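Local coordinates for outer surface protein (PDB 1X7F) that is of unproven function but probably hydrolyses 6-phospho-N-acetylmuramic acid glycosides in the recycling of bacterial cell-wall sugars, at residues P230-A235 with L259-N264; Y268-K273 with L369-Y374; L289-V294 with T307-K312; F318-S323 with N335-K340. One frame throughout, in Å; residues are numbered along the deposited sequence. Where two conformers were deposited one is given.

How the contacts relate
The four contacts run from the parallel barrel into the C-terminal mixed sheet. Contacts 1 and 2 are largely buried and rest on leucines: contact 1 joins two neighbouring barrel helices, contact 2 packs a sheet strand against a 3-10 helical segment. They touch where Val233 CG1 lies 3.7 Å from Phe370 CE2, at the meeting of the two domains. Contacts 3 and 4 are only partly buried, with exposed charged or polar side chains. Contact 3 belongs to the same sheet as contact 2 but mixes valine, histidine and charged groups. Contact 4, farthest from the chain centre, is held chiefly by two hydrogen bonds between loops; in the conformer given, Arg310 of contact 3 probably hydrogen-bonds its Lys340 O.

Contact 1: P230-A235 with L259-N264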
loop_
_atom_site.group_PDB
_atom_site.type_symbol
_atom_site.label_atom_id
_atom_site.label_comp_id
_atom_site.label_asym_id
_atom_site.label_seq_id
_atom_site.Cartn_x
_atom_site.Cartn_y
_atom_site.Cartn_z
ATOM N N PRO A 230 0.804 11.825 -0.710
ATOM C CA PRO A 230 0.840 11.409 -2.106
ATOM C C PRO A 230 0.379 9.969 -2.268
ATOM O O PRO A 230 0.660 9.126 -1.409
ATOM C CB PRO A 230 2.319 11.568 -2.490
ATOM C CG PRO A 230 2.804 12.684 -1.622
ATOM C CD PRO A 230 2.094 12.424 -0.305
ATOM N N ILE A 231 -0.329 9.710 -3.366
ATOM C CA ILE A 231 -1.054 8.459 -3.543
ATOM C C ILE A 231 -0.082 7.270 -3.482
ATOM O O ILE A 231 -0.375 6.268 -2.837
ATOM C CB ILE A 231 -1.932 8.499 -4.845
ATOM C CG1 ILE A 231 -3.043 7.433 -4.787
ATOM C CG2 ILE A 231 -1.070 8.394 -6.158
ATOM C CD1 ILE A 231 -3.897 7.363 -6.051
ATOM N N GLU A 232 1.096 7.430 -4.081
ATOM C CA GLU A 232 2.088 6.360 -4.142
ATOM C C GLU A 232 2.757 6.124 -2.788
ATOM O O GLU A 232 3.214 5.014 -2.505
ATOM C CB GLU A 232 3.129 6.620 -5.260
ATOM C CG GLU A 232 4.199 7.659 -4.932
ATOM C CD GLU A 232 3.769 9.098 -5.184
ATOM O OE1 GLU A 232 4.649 9.974 -5.096
ATOM O OE2 GLU A 232 2.577 9.379 -5.473
ATOM N N VAL A 233 2.794 7.161 -1.954
ATOM C CA VAL A 233 3.335 7.055 -0.591
ATOM C C VAL A 233 2.390 6.244 0.314
ATOM O O VAL A 233 2.828 5.366 1.049
ATOM C CB VAL A 233 3.675 8.462 -0.010
ATOM C CG1 VAL A 233 4.178 8.369 1.422
ATOM C CG2 VAL A 233 4.738 9.135 -0.911
ATOM N N GLN A 234 1.097 6.522 0.223
ATOM C CA GLN A 234 0.078 5.683 0.844
ATOM C C GLN A 234 0.226 4.189 0.527
ATOM O O GLN A 234 0.171 3.365 1.429
ATOM C CB GLN A 234 -1.317 6.150 0.416
ATOM C CG GLN A 234 -1.640 7.602 0.693
ATOM C CD GLN A 234 -3.000 7.988 0.116
ATOM O OE1 GLN A 234 -3.118 8.933 -0.671
ATOM N NE2 GLN A 234 -4.019 7.261 0.508
ATOM N N ALA A 235 0.422 3.850 -0.751
ATOM C CA ALA A 235 0.593 2.460 -1.181
ATOM C C ALA A 235 1.879 1.843 -0.642
ATOM O O ALA A 235 1.875 0.710 -0.149
ATOM C CB ALA A 235 0.549 2.356 -2.698
ATOM N N LEU A 259 -2.414 6.447 -11.614
ATOM C CA LEU A 259 -2.382 5.023 -11.972
ATOM C C LEU A 259 -0.969 4.585 -12.355
ATOM O O LEU A 259 -0.528 3.512 -11.961
ATOM C CB LEU A 259 -3.384 4.684 -13.104
ATOM C CG LEU A 259 -4.892 4.908 -12.833
ATOM C CD1 LEU A 259 -5.705 4.840 -14.142
ATOM C CD2 LEU A 259 -5.502 3.976 -11.749
ATOM N N GLU A 260 -0.262 5.428 -13.102
ATOM C CA GLU A 260 1.078 5.112 -13.575
ATOM C C GLU A 260 2.073 5.039 -12.421
ATOM O O GLU A 260 2.837 4.088 -12.324
ATOM C CB GLU A 260 1.538 6.116 -14.632
ATOM C CG GLU A 260 2.875 5.757 -15.279
ATOM C CD GLU A 260 3.457 6.892 -16.105
ATOM O OE1 GLU A 260 4.181 6.617 -17.091
ATOM O OE2 GLU A 260 3.188 8.070 -15.769
ATOM N N LYS A 261 2.047 6.052 -11.556
ATOM C CA LYS A 261 2.849 6.097 -10.340
ATOM C C LYS A 261 2.695 4.841 -9.495
ATOM O O LYS A 261 3.676 4.312 -8.974
ATOM C CB LYS A 261 2.461 7.317 -9.486
ATOM C CG LYS A 261 3.187 8.585 -9.881
ATOM C CD LYS A 261 2.730 9.768 -9.029
ATOM C CE LYS A 261 3.274 11.077 -9.616
ATOM N NZ LYS A 261 2.973 12.257 -8.737
ATOM N N LEU A 262 1.449 4.405 -9.330
ATOM C CA LEU A 262 1.152 3.216 -8.540
ATOM C C LEU A 262 1.643 1.941 -9.221
ATOM O O LEU A 262 2.209 1.059 -8.553
ATOM C CB LEU A 262 -0.338 3.133 -8.236
ATOM C CG LEU A 262 -0.855 4.148 -7.216
ATOM C CD1 LEU A 262 -2.361 4.152 -7.247
ATOM C CD2 LEU A 262 -0.344 3.852 -5.802
ATOM N N GLY A 263 1.451 1.869 -10.540
ATOM C CA GLY A 263 1.883 0.729 -11.328
ATOM C C GLY A 263 3.402 0.613 -11.426
ATOM O O GLY A 263 3.944 -0.484 -11.604
ATOM N N ASN A 264 4.086 1.748 -11.307
ATOM C CA ASN A 264 5.542 1.778 -11.377
ATOM C C ASN A 264 6.229 1.238 -10.122
ATOM O O ASN A 264 7.390 0.879 -10.165
ATOM C CB ASN A 264 6.033 3.194 -11.692
ATOM C CG ASN A 264 5.856 3.569 -13.158
ATOM O OD1 ASN A 264 5.506 2.737 -13.997
ATOM N ND2 ASN A 264 6.106 4.835 -13.472
HETATM O O HOH W 1 1.991 11.854 -6.127
#
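Leu262 carries the contact, wedging its forked end between Ile231 and Ala235 on the first turn of the facing helix. Its CG lies anti to its carbonyl carbon (chi1 -72°), which swings the two methyls across the groove although the side chain leaves its own helix at a slant. CD2 comes down on Ala235 CB at 3.6 Å, and CD1 meets Ile231 CD1 at 3.8 Å. Ile231 is fully stretched, CG1 and CD1 both trans (chi1 -160°), and it crosses the leucine at about a right angle, so that chain end meets chain end with little overlap along their lengths. Alanine suits its position because a single methyl lets the leucine approach the helix backbone, where CD2 also lies 3.8 Å from Ile231 O.

Toward solvent the chemistry turns polar. Glu232 CG sits between its backbone N and carbonyl carbon, and a bend at chi2 turns the carboxylate to the extended lysine, so that Lys261 CD passes 3.6 Å from Glu232 OE2. The charged atoms themselves do not meet; a water bridges them, donating to Glu232 OE2 at 2.6 Å and accepting from Lys261 NZ at 2.8 Å. Lys261 NZ also forms a salt bridge with Glu257, one turn earlier on its own helix.

The axes of segments 231-235 and 259-264 cross at -32°; their helices are consecutive outer helices of the eight-stranded parallel (beta/alpha) barrel, following strands 201-204 and 246-249. Ile231 and Leu262 both continue inward onto Ile204 and Ile249 of those strands, Ala235 rests on Val247, and Leu262 reaches Phe55 of strand 55-62.

Contact 2: Y268-K273 with L369-Y374; sequences YMLQLK and LFLLDY
Leu270 and Leu272, on strand 270-276 in the mixed sheet of the probably cyclophilin-like C-terminal domain, face the same way and receive Leu371, Leu372 and Tyr374 from a 3-10 helical segment. Alternation along a strand puts both leucines on this side, and branched apolar chains suit a boundary across which no hydrogen bond passes.

Leu272 divides its methyls between two neighbours. CD2 lies 3.9 Å from Leu371 CB, the two side chains sliding past each other in opposite directions, while CD1 meets Leu372 CD2 at 3.8 Å in an oblique crossing. Leu372 starts off away from the strand, and only its end returns to make this touch; it also reaches Ile347 of strand 345-348.

Leu270 is turned differently, its CG trans to the backbone N (chi1 -172°) where that of Leu272 lies beside it (chi1 -60°). Its CD1 approaches Leu371 CD1 at 4.2 Å, and its CD2 sits 3.9 Å from Leu371 O, the carbonyl that accepts the 3-10 bond from Tyr374 N. Leu371 in turn lays its CG over one face of the Phe370 ring, offset toward the rim.

From Tyr374 only the root of the side chain joins in: the ring leads off toward the barrel helix 231-240, its OH bonded to His237 and Tyr183, while its CB stays 4.5 Å from Leu270 CD2.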
loop_
_atom_site.group_PDB
_atom_site.type_symbol
_atom_site.label_atom_id
_atom_site.label_comp_id
_atom_site.label_asym_id
_atom_site.label_seq_id
_atom_site.Cartn_x
_atom_site.Cartn_y
_atom_site.Cartn_z
ATOM N N TYR A 268 6.998 -5.394 -3.572
ATOM C CA TYR A 268 7.632 -6.404 -2.728
ATOM C C TYR A 268 8.977 -5.937 -2.141
ATOM O O TYR A 268 9.706 -6.727 -1.539
ATOM C CB TYR A 268 7.823 -7.708 -3.531
ATOM C CG TYR A 268 6.586 -8.133 -4.307
ATOM C CD1 TYR A 268 6.459 -7.851 -5.672
ATOM C CD2 TYR A 268 5.536 -8.801 -3.673
ATOM C CE1 TYR A 268 5.319 -8.233 -6.386
ATOM C CE2 TYR A 268 4.396 -9.188 -4.378
ATOM C CZ TYR A 268 4.291 -8.903 -5.734
ATOM O OH TYR A 268 3.159 -9.287 -6.432
ATOM N N MET A 269 9.290 -4.657 -2.330
ATOM C CA MET A 269 10.406 -3.981 -1.661
ATOM C C MET A 269 10.280 -2.473 -1.489
ATOM O O MET A 269 9.823 -1.769 -2.374
ATOM C CB MET A 269 11.730 -4.312 -2.310
ATOM C CG MET A 269 12.885 -4.051 -1.363
ATOM S SD MET A 269 14.361 -4.060 -2.298
ATOM C CE MET A 269 13.827 -3.097 -3.717
ATOM N N LEU A 270 10.729 -1.996 -0.337
ATOM C CA LEU A 270 10.722 -0.581 -0.011
ATOM C C LEU A 270 11.659 0.233 -0.903
ATOM O O LEU A 270 12.834 -0.111 -1.052
ATOM C CB LEU A 270 11.102 -0.389 1.447
ATOM C CG LEU A 270 10.972 1.021 2.038
ATOM C CD1 LEU A 270 9.528 1.541 1.966
ATOM C CD2 LEU A 270 11.449 0.960 3.469
ATOM N N GLN A 271 11.119 1.297 -1.500
ATOM C CA GLN A 271 11.873 2.203 -2.365
ATOM C C GLN A 271 11.727 3.612 -1.803
ATOM O O GLN A 271 10.617 4.135 -1.707
ATOM C CB GLN A 271 11.367 2.176 -3.809
ATOM C CG GLN A 271 11.293 0.806 -4.469
ATOM C CD GLN A 271 10.634 0.862 -5.836
ATOM O OE1 GLN A 271 9.417 1.102 -5.944
ATOM N NE2 GLN A 271 11.426 0.630 -6.889
ATOM N N LEU A 272 12.846 4.213 -1.425
ATOM C CA LEU A 272 12.839 5.522 -0.781
ATOM C C LEU A 272 13.267 6.550 -1.801
ATOM O O LEU A 272 14.376 6.457 -2.350
ATOM C CB LEU A 272 13.794 5.537 0.418
ATOM C CG LEU A 272 13.477 4.511 1.526
ATOM C CD1 LEU A 272 14.642 4.424 2.524
ATOM C CD2 LEU A 272 12.140 4.838 2.258
ATOM N N LYS A 273 12.384 7.513 -2.072
ATOM C CA LYS A 273 12.715 8.617 -2.973
ATOM C C LYS A 273 13.816 9.509 -2.367
ATOM O O LYS A 273 13.666 10.046 -1.256
ATOM C CB LYS A 273 11.466 9.423 -3.322
ATOM C CG LYS A 273 11.738 10.563 -4.276
ATOM C CD LYS A 273 10.544 10.885 -5.137
ATOM C CE LYS A 273 10.908 11.957 -6.157
ATOM N NZ LYS A 273 9.712 12.537 -6.829
ATOM N N LEU A 369 9.712 10.313 5.107
ATOM C CA LEU A 369 10.625 10.073 6.225
ATOM C C LEU A 369 10.074 9.024 7.192
ATOM O O LEU A 369 10.836 8.247 7.756
ATOM C CB LEU A 369 10.982 11.377 6.983
ATOM C CG LEU A 369 11.757 12.476 6.240
ATOM C CD1 LEU A 369 12.107 13.609 7.180
ATOM C CD2 LEU A 369 13.017 11.959 5.554
ATOM N N PHE A 370 8.758 9.011 7.394
ATOM C CA PHE A 370 8.156 8.017 8.284
ATOM C C PHE A 370 8.432 6.572 7.787
ATOM O O PHE A 370 8.408 5.624 8.566
ATOM C CB PHE A 370 6.653 8.278 8.424
ATOM C CG PHE A 370 5.862 7.867 7.225
ATOM C CD1 PHE A 370 5.264 6.609 7.173
ATOM C CD2 PHE A 370 5.727 8.723 6.130
ATOM C CE1 PHE A 370 4.546 6.219 6.060
ATOM C CE2 PHE A 370 5.009 8.333 5.022
ATOM C CZ PHE A 370 4.415 7.083 4.980
ATOM N N LEU A 371 8.693 6.423 6.492
ATOM C CA LEU A 371 8.952 5.119 5.897
ATOM C C LEU A 371 10.252 4.479 6.393
ATOM O O LEU A 371 10.373 3.260 6.397
ATOM C CB LEU A 371 8.923 5.196 4.371
ATOM C CG LEU A 371 7.554 5.281 3.692
ATOM C CD1 LEU A 371 7.724 5.362 2.180
ATOM C CD2 LEU A 371 6.602 4.121 4.081
ATOM N N LEU A 372 11.189 5.308 6.852
ATOM C CA LEU A 372 12.422 4.853 7.504
ATOM C C LEU A 372 12.225 3.885 8.686
ATOM O O LEU A 372 13.101 3.049 8.956
ATOM C CB LEU A 372 13.257 6.055 7.954
ATOM C CG LEU A 372 13.715 6.965 6.816
ATOM C CD1 LEU A 372 14.384 8.243 7.359
ATOM C CD2 LEU A 372 14.641 6.183 5.872
ATOM N N ASP A 373 11.083 3.989 9.365
ATOM C CA ASP A 373 10.748 3.112 10.473
ATOM C C ASP A 373 10.500 1.662 10.035
ATOM O O ASP A 373 10.523 0.751 10.860
ATOM C CB ASP A 373 9.505 3.639 11.205
ATOM C CG ASP A 373 9.731 5.004 11.871
ATOM O OD1 ASP A 373 10.890 5.477 11.982
ATOM O OD2 ASP A 373 8.777 5.679 12.314
ATOM N N TYR A 374 10.246 1.454 8.744
ATOM C CA TYR A 374 10.068 0.111 8.196
ATOM C C TYR A 374 11.379 -0.546 7.737
ATOM O O TYR A 374 11.388 -1.724 7.363
ATOM C CB TYR A 374 8.980 0.111 7.100
ATOM C CG TYR A 374 7.678 0.584 7.682
ATOM C CD1 TYR A 374 7.341 1.938 7.658
ATOM C CD2 TYR A 374 6.830 -0.299 8.345
ATOM C CE1 TYR A 374 6.173 2.395 8.245
ATOM C CE2 TYR A 374 5.653 0.152 8.935
ATOM C CZ TYR A 374 5.341 1.503 8.877
ATOM O OH TYR A 374 4.197 1.975 9.447
#

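Contact 3: L289-V294 with T307-K312; sequences LQELHV and TEVRKK
At one edge of the C-terminal mixed sheet, strand 293-294 and the loop before it bring His293 and Glu291 against Val309, on the short, weakly bonded helix 309-313. Val309 CG2 is the shared point. It lies at the edge of the His293 ring, near the ring plane and 3.6 Å from ND1, and 3.7 Å from Glu291 CG. A compact methyl suits a place between an imidazole edge and an aliphatic stem. Glu291 also covers the histidine from above, its CB 3.5 Å over one ring face and offset toward the rim. Both ring nitrogens have outside partners, ND1 with Ser306 OG and NE2 with Thr288 O, which would fix the rotation of the ring.

Strands 293-294 and 303-306, the two outermost of this sheet, come near each other here, joined by a water and by the His293-Ser306 bond rather than by direct backbone pairing, consistent with a sheet curled into a barrel, as in cyclophilin-like domains. The water donates to Val294 O at 2.7 Å and accepts from Thr307 N at 2.8 Å.

Farther out, Glu291 bends at its second torsion (chi2 -61°), which brings the carboxylate against the CD and CE methylenes of Lys312, the two chains crossing at a slant. Glu291 OE1 lies 3.6 Å from Lys312 CD, while Lys312 NZ stays 5.0 Å from Glu291 OE1, beyond salt-bridge distance. The other oxygen, OE2, is hydrogen-bonded to Tyr313 OH. On the helix side, Lys311 NZ makes a salt bridge of 2.7 Å with Glu308 OE2, from 58° out of the carboxylate plane.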
loop_
_atom_site.group_PDB
_atom_site.type_symbol
_atom_site.label_atom_id
_atom_site.label_comp_id
_atom_site.label_asym_id
_atom_site.label_seq_id
_atom_site.Cartn_x
_atom_site.Cartn_y
_atom_site.Cartn_z
ATOM N N LEU A 289 22.173 4.536 -5.684
ATOM C CA LEU A 289 21.107 4.083 -6.593
ATOM C C LEU A 289 21.263 2.670 -7.131
ATOM O O LEU A 289 20.273 2.010 -7.443
ATOM C CB LEU A 289 20.984 5.022 -7.796
ATOM C CG LEU A 289 20.638 6.492 -7.606
ATOM C CD1 LEU A 289 20.703 7.203 -8.965
ATOM C CD2 LEU A 289 19.273 6.645 -6.975
ATOM N N GLN A 290 22.506 2.221 -7.260
ATOM C CA GLN A 290 22.794 0.968 -7.945
ATOM C C GLN A 290 22.804 -0.208 -6.977
ATOM O O GLN A 290 22.846 -1.356 -7.390
ATOM C CB GLN A 290 24.126 1.061 -8.715
ATOM C CG GLN A 290 24.212 0.096 -9.858
ATOM C CD GLN A 290 25.449 0.287 -10.717
ATOM O OE1 GLN A 290 26.406 -0.481 -10.604
ATOM N NE2 GLN A 290 25.433 1.313 -11.575
ATOM N N GLU A 291 22.755 0.087 -5.692
ATOM C CA GLU A 291 22.876 -0.939 -4.670
ATOM C C GLU A 291 21.537 -1.307 -4.068
ATOM O O GLU A 291 20.707 -0.438 -3.798
ATOM C CB GLU A 291 23.808 -0.463 -3.535
ATOM C CG GLU A 291 25.177 0.035 -3.988
ATOM C CD GLU A 291 25.982 -1.030 -4.707
ATOM O OE1 GLU A 291 25.970 -2.187 -4.231
ATOM O OE2 GLU A 291 26.616 -0.712 -5.748
ATOM N N LEU A 292 21.345 -2.601 -3.853
ATOM C CA LEU A 292 20.333 -3.089 -2.941
ATOM C C LEU A 292 20.913 -2.989 -1.530
ATOM O O LEU A 292 21.800 -3.765 -1.147
ATOM C CB LEU A 292 19.952 -4.530 -3.297
ATOM C CG LEU A 292 18.956 -5.289 -2.412
ATOM C CD1 LEU A 292 17.723 -4.440 -2.057
ATOM C CD2 LEU A 292 18.543 -6.605 -3.085
ATOM N N HIS A 293 20.427 -2.008 -0.771
ATOM C CA HIS A 293 20.912 -1.756 0.571
ATOM C C HIS A 293 20.280 -2.698 1.581
ATOM O O HIS A 293 19.135 -3.119 1.414
ATOM C CB HIS A 293 20.655 -0.301 0.962
ATOM C CG HIS A 293 21.295 0.677 0.036
ATOM N ND1 HIS A 293 22.658 0.899 0.024
ATOM C CD2 HIS A 293 20.772 1.458 -0.941
ATOM C CE1 HIS A 293 22.942 1.791 -0.913
ATOM N NE2 HIS A 293 21.816 2.144 -1.512
ATOM N N VAL A 294 21.051 -3.055 2.604
ATOM C CA VAL A 294 20.555 -3.871 3.702
ATOM C C VAL A 294 20.955 -3.132 4.968
ATOM O O VAL A 294 22.113 -2.739 5.103
ATOM C CB VAL A 294 21.158 -5.310 3.708
ATOM C CG1 VAL A 294 20.689 -6.098 4.946
ATOM C CG2 VAL A 294 20.792 -6.060 2.443
ATOM N N THR A 307 26.304 -1.383 5.298
ATOM C CA THR A 307 27.725 -1.698 5.508
ATOM C C THR A 307 28.389 -2.503 4.407
ATOM O O THR A 307 29.596 -2.393 4.215
ATOM C CB THR A 307 27.956 -2.394 6.872
ATOM O OG1 THR A 307 27.057 -3.509 7.000
ATOM C CG2 THR A 307 27.609 -1.440 8.047
ATOM N N GLU A 308 27.608 -3.311 3.697
ATOM C CA GLU A 308 28.112 -4.052 2.537
ATOM C C GLU A 308 28.543 -3.151 1.370
ATOM O O GLU A 308 29.363 -3.545 0.558
ATOM C CB GLU A 308 27.082 -5.084 2.060
ATOM C CG GLU A 308 26.762 -6.170 3.076
ATOM C CD GLU A 308 27.927 -7.127 3.296
ATOM O OE1 GLU A 308 28.172 -8.003 2.424
ATOM O OE2 GLU A 308 28.599 -7.004 4.350
ATOM N N VAL A 309 27.999 -1.943 1.304
ATOM C CA VAL A 309 28.355 -0.960 0.272
ATOM C C VAL A 309 29.828 -0.554 0.302
ATOM O O VAL A 309 30.443 -0.381 -0.753
ATOM C CB VAL A 309 27.436 0.314 0.353
ATOM C CG1 VAL A 309 28.141 1.581 -0.122
ATOM C CG2 VAL A 309 26.171 0.092 -0.441
ATOM N N ARG A 310 30.398 -0.425 1.503
ATOM C CA ARG A 310 31.767 0.084 1.664
ATOM C C ARG A 310 32.873 -0.900 1.287
ATOM O O ARG A 310 34.048 -0.540 1.271
ATOM C CB ARG A 310 31.998 0.649 3.077
ATOM C CG ARG A 310 32.319 -0.371 4.150
ATOM C CD ARG A 310 32.265 0.183 5.565
ATOM N NE ARG A 310 31.885 -0.857 6.518
ATOM C CZ ARG A 310 32.731 -1.514 7.302
ATOM N NH1 ARG A 310 34.027 -1.238 7.280
ATOM N NH2 ARG A 310 32.277 -2.444 8.127
ATOM N N LYS A 311 32.498 -2.140 0.994
ATOM C CA LYS A 311 33.420 -3.108 0.414
ATOM C C LYS A 311 33.669 -2.839 -1.070
ATOM O O LYS A 311 34.791 -2.992 -1.556
ATOM C CB LYS A 311 32.883 -4.527 0.587
ATOM C CG LYS A 311 33.171 -5.146 1.946
ATOM C CD LYS A 311 33.131 -6.682 1.870
ATOM C CE LYS A 311 31.695 -7.198 1.787
ATOM N NZ LYS A 311 30.882 -6.626 2.898
ATOM N N LYS A 312 32.617 -2.437 -1.781
ATOM C CA LYS A 312 32.713 -2.127 -3.203
ATOM C C LYS A 312 33.298 -0.749 -3.475
ATOM O O LYS A 312 33.822 -0.505 -4.562
ATOM C CB LYS A 312 31.344 -2.230 -3.881
ATOM C CG LYS A 312 30.749 -3.624 -3.882
ATOM C CD LYS A 312 29.261 -3.594 -4.231
ATOM C CE LYS A 312 29.047 -3.600 -5.728
ATOM N NZ LYS A 312 29.571 -4.866 -6.340
HETATM O O HOH W 2 24.579 -3.638 5.491
#

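Contact 4: F318-S323 with N335-K340; sequences FPVRES and NNSFGK
Asn336 OD1 accepts the backbone N-H of Phe318 at 2.8 Å, and the exchange is returned: Asn336 N donates to Phe318 O, also at 2.8 Å and nearly straight at 164°. This reciprocal pair joins the loops leading into and out of strand 330-334 in the C-terminal mixed sheet. One asparagine thus grips both the N-H and the C=O of Phe318, using its side-chain carbonyl and its own backbone N-H. The torsion chi1 of -66° sets its CG beside that N-H, so both groups face Phe318 together. The Phe318 donor lies 33° out of the amide carbonyl plane. Asn336 ND2 is held by Asp317, which would keep the amide from turning over.

Next to this pair, Asn335 CB packs close to Phe318 O, and the backbone then turns, Phe338 N bonding back to Asn335 O at 2.9 Å. The Phe318 ring leads away from the loop to helix 282-289, an aromatic side chain suited to a buried place against Val283 and the Glu284 side chain. Val320, exposed, has its CG2 3.8 Å from Asn335 CG and 3.9 Å from Ser337 OG.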
loop_
_atom_site.group_PDB
_atom_site.type_symbol
_atom_site.label_atom_id
_atom_site.label_comp_id
_atom_site.label_asym_id
_atom_site.label_seq_id
_atom_site.Cartn_x
_atom_site.Cartn_y
_atom_site.Cartn_z
ATOM N N PHE A 318 36.499 9.757 -2.229
ATOM C CA PHE A 318 35.427 10.475 -1.570
ATOM C C PHE A 318 36.046 11.672 -0.880
ATOM O O PHE A 318 36.256 11.650 0.343
ATOM C CB PHE A 318 34.722 9.569 -0.565
ATOM C CG PHE A 318 33.926 8.482 -1.209
ATOM C CD1 PHE A 318 34.483 7.218 -1.404
ATOM C CD2 PHE A 318 32.628 8.724 -1.652
ATOM C CE1 PHE A 318 33.748 6.212 -2.022
ATOM C CE2 PHE A 318 31.896 7.718 -2.285
ATOM C CZ PHE A 318 32.456 6.465 -2.458
ATOM N N PRO A 319 36.370 12.713 -1.654
ATOM C CA PRO A 319 37.048 13.868 -1.085
ATOM C C PRO A 319 36.172 14.545 -0.043
ATOM O O PRO A 319 34.936 14.566 -0.167
ATOM C CB PRO A 319 37.284 14.780 -2.301
ATOM C CG PRO A 319 37.199 13.849 -3.492
ATOM C CD PRO A 319 36.118 12.882 -3.100
ATOM N N VAL A 320 36.818 15.048 0.998
ATOM C CA VAL A 320 36.161 15.828 2.036
ATOM C C VAL A 320 35.583 17.114 1.420
ATOM O O VAL A 320 36.254 17.783 0.635
ATOM C CB VAL A 320 37.172 16.155 3.185
ATOM C CG1 VAL A 320 36.544 17.040 4.218
ATOM C CG2 VAL A 320 37.669 14.872 3.863
ATOM N N ARG A 321 34.326 17.426 1.727
ATOM C CA ARG A 321 33.778 18.759 1.428
ATOM C C ARG A 321 33.077 19.359 2.643
ATOM O O ARG A 321 33.438 19.042 3.757
ATOM C CB ARG A 321 32.909 18.779 0.166
ATOM C CG ARG A 321 32.144 17.515 -0.118
ATOM C CD ARG A 321 31.362 17.534 -1.430
ATOM N NE ARG A 321 30.132 16.768 -1.243
ATOM C CZ ARG A 321 29.951 15.508 -1.628
ATOM N NH1 ARG A 321 30.913 14.860 -2.278
ATOM N NH2 ARG A 321 28.794 14.899 -1.361
ATOM N N GLU A 322 32.104 20.240 2.449
ATOM C CA GLU A 322 31.502 20.918 3.594
ATOM C C GLU A 322 30.485 20.011 4.259
ATOM O O GLU A 322 29.463 19.679 3.664
ATOM C CB GLU A 322 30.864 22.265 3.204
ATOM C CG GLU A 322 31.782 23.253 2.476
ATOM C CD GLU A 322 33.065 23.594 3.230
ATOM O OE1 GLU A 322 33.061 23.614 4.490
ATOM O OE2 GLU A 322 34.088 23.852 2.552
ATOM N N SER A 323 30.798 19.602 5.487
ATOM C CA SER A 323 29.920 18.791 6.305
ATOM C C SER A 323 28.918 19.653 7.069
ATOM O O SER A 323 29.237 20.753 7.536
ATOM C CB SER A 323 30.739 17.930 7.271
ATOM O OG SER A 323 31.305 16.806 6.600
ATOM N N ASN A 335 33.653 9.488 4.009
ATOM C CA ASN A 335 34.589 10.028 3.041
ATOM C C ASN A 335 36.025 9.548 3.296
ATOM O O ASN A 335 36.240 8.720 4.183
ATOM C CB ASN A 335 34.448 11.562 2.978
ATOM C CG ASN A 335 34.861 12.274 4.273
ATOM O OD1 ASN A 335 34.234 13.258 4.662
ATOM N ND2 ASN A 335 35.928 11.817 4.909
ATOM N N ASN A 336 36.993 10.072 2.542
ATOM C CA ASN A 336 38.408 9.668 2.642
ATOM C C ASN A 336 39.009 9.687 4.050
ATOM O O ASN A 336 39.983 8.979 4.331
ATOM C CB ASN A 336 39.284 10.526 1.720
ATOM C CG ASN A 336 38.979 10.311 0.244
ATOM O OD1 ASN A 336 38.303 9.350 -0.148
ATOM N ND2 ASN A 336 39.475 11.216 -0.585
ATOM N N SER A 337 38.435 10.492 4.935
ATOM C CA SER A 337 39.014 10.659 6.253
ATOM C C SER A 337 38.321 9.760 7.300
ATOM O O SER A 337 38.611 9.863 8.487
ATOM C CB SER A 337 38.997 12.136 6.649
ATOM O OG SER A 337 37.690 12.526 7.035
ATOM N N PHE A 338 37.431 8.867 6.851
ATOM C CA PHE A 338 36.718 7.968 7.764
ATOM C C PHE A 338 37.351 6.559 7.884
ATOM O O PHE A 338 36.715 5.639 8.405
ATOM C CB PHE A 338 35.221 7.881 7.416
ATOM C CG PHE A 338 34.297 7.887 8.638
ATOM C CD1 PHE A 338 34.793 7.665 9.920
ATOM C CD2 PHE A 338 32.922 8.078 8.485
ATOM C CE1 PHE A 338 33.946 7.662 11.035
ATOM C CE2 PHE A 338 32.067 8.087 9.592
ATOM C CZ PHE A 338 32.591 7.884 10.876
ATOM N N GLY A 339 38.598 6.409 7.426
ATOM C CA GLY A 339 39.345 5.138 7.505
ATOM C C GLY A 339 38.543 3.895 7.146
ATOM O O GLY A 339 38.063 3.760 6.030
ATOM N N LYS A 340 38.389 2.999 8.116
ATOM C CA LYS A 340 37.541 1.792 8.024
ATOM C C LYS A 340 36.112 2.060 7.489
ATOM O O LYS A 340 35.477 1.172 6.910
ATOM C CB LYS A 340 37.467 1.174 9.440
ATOM C CG LYS A 340 36.693 -0.126 9.605
ATOM C CD LYS A 340 37.607 -1.344 9.493
ATOM C CE LYS A 340 36.795 -2.647 9.515
ATOM N NZ LYS A 340 35.643 -2.603 10.477
#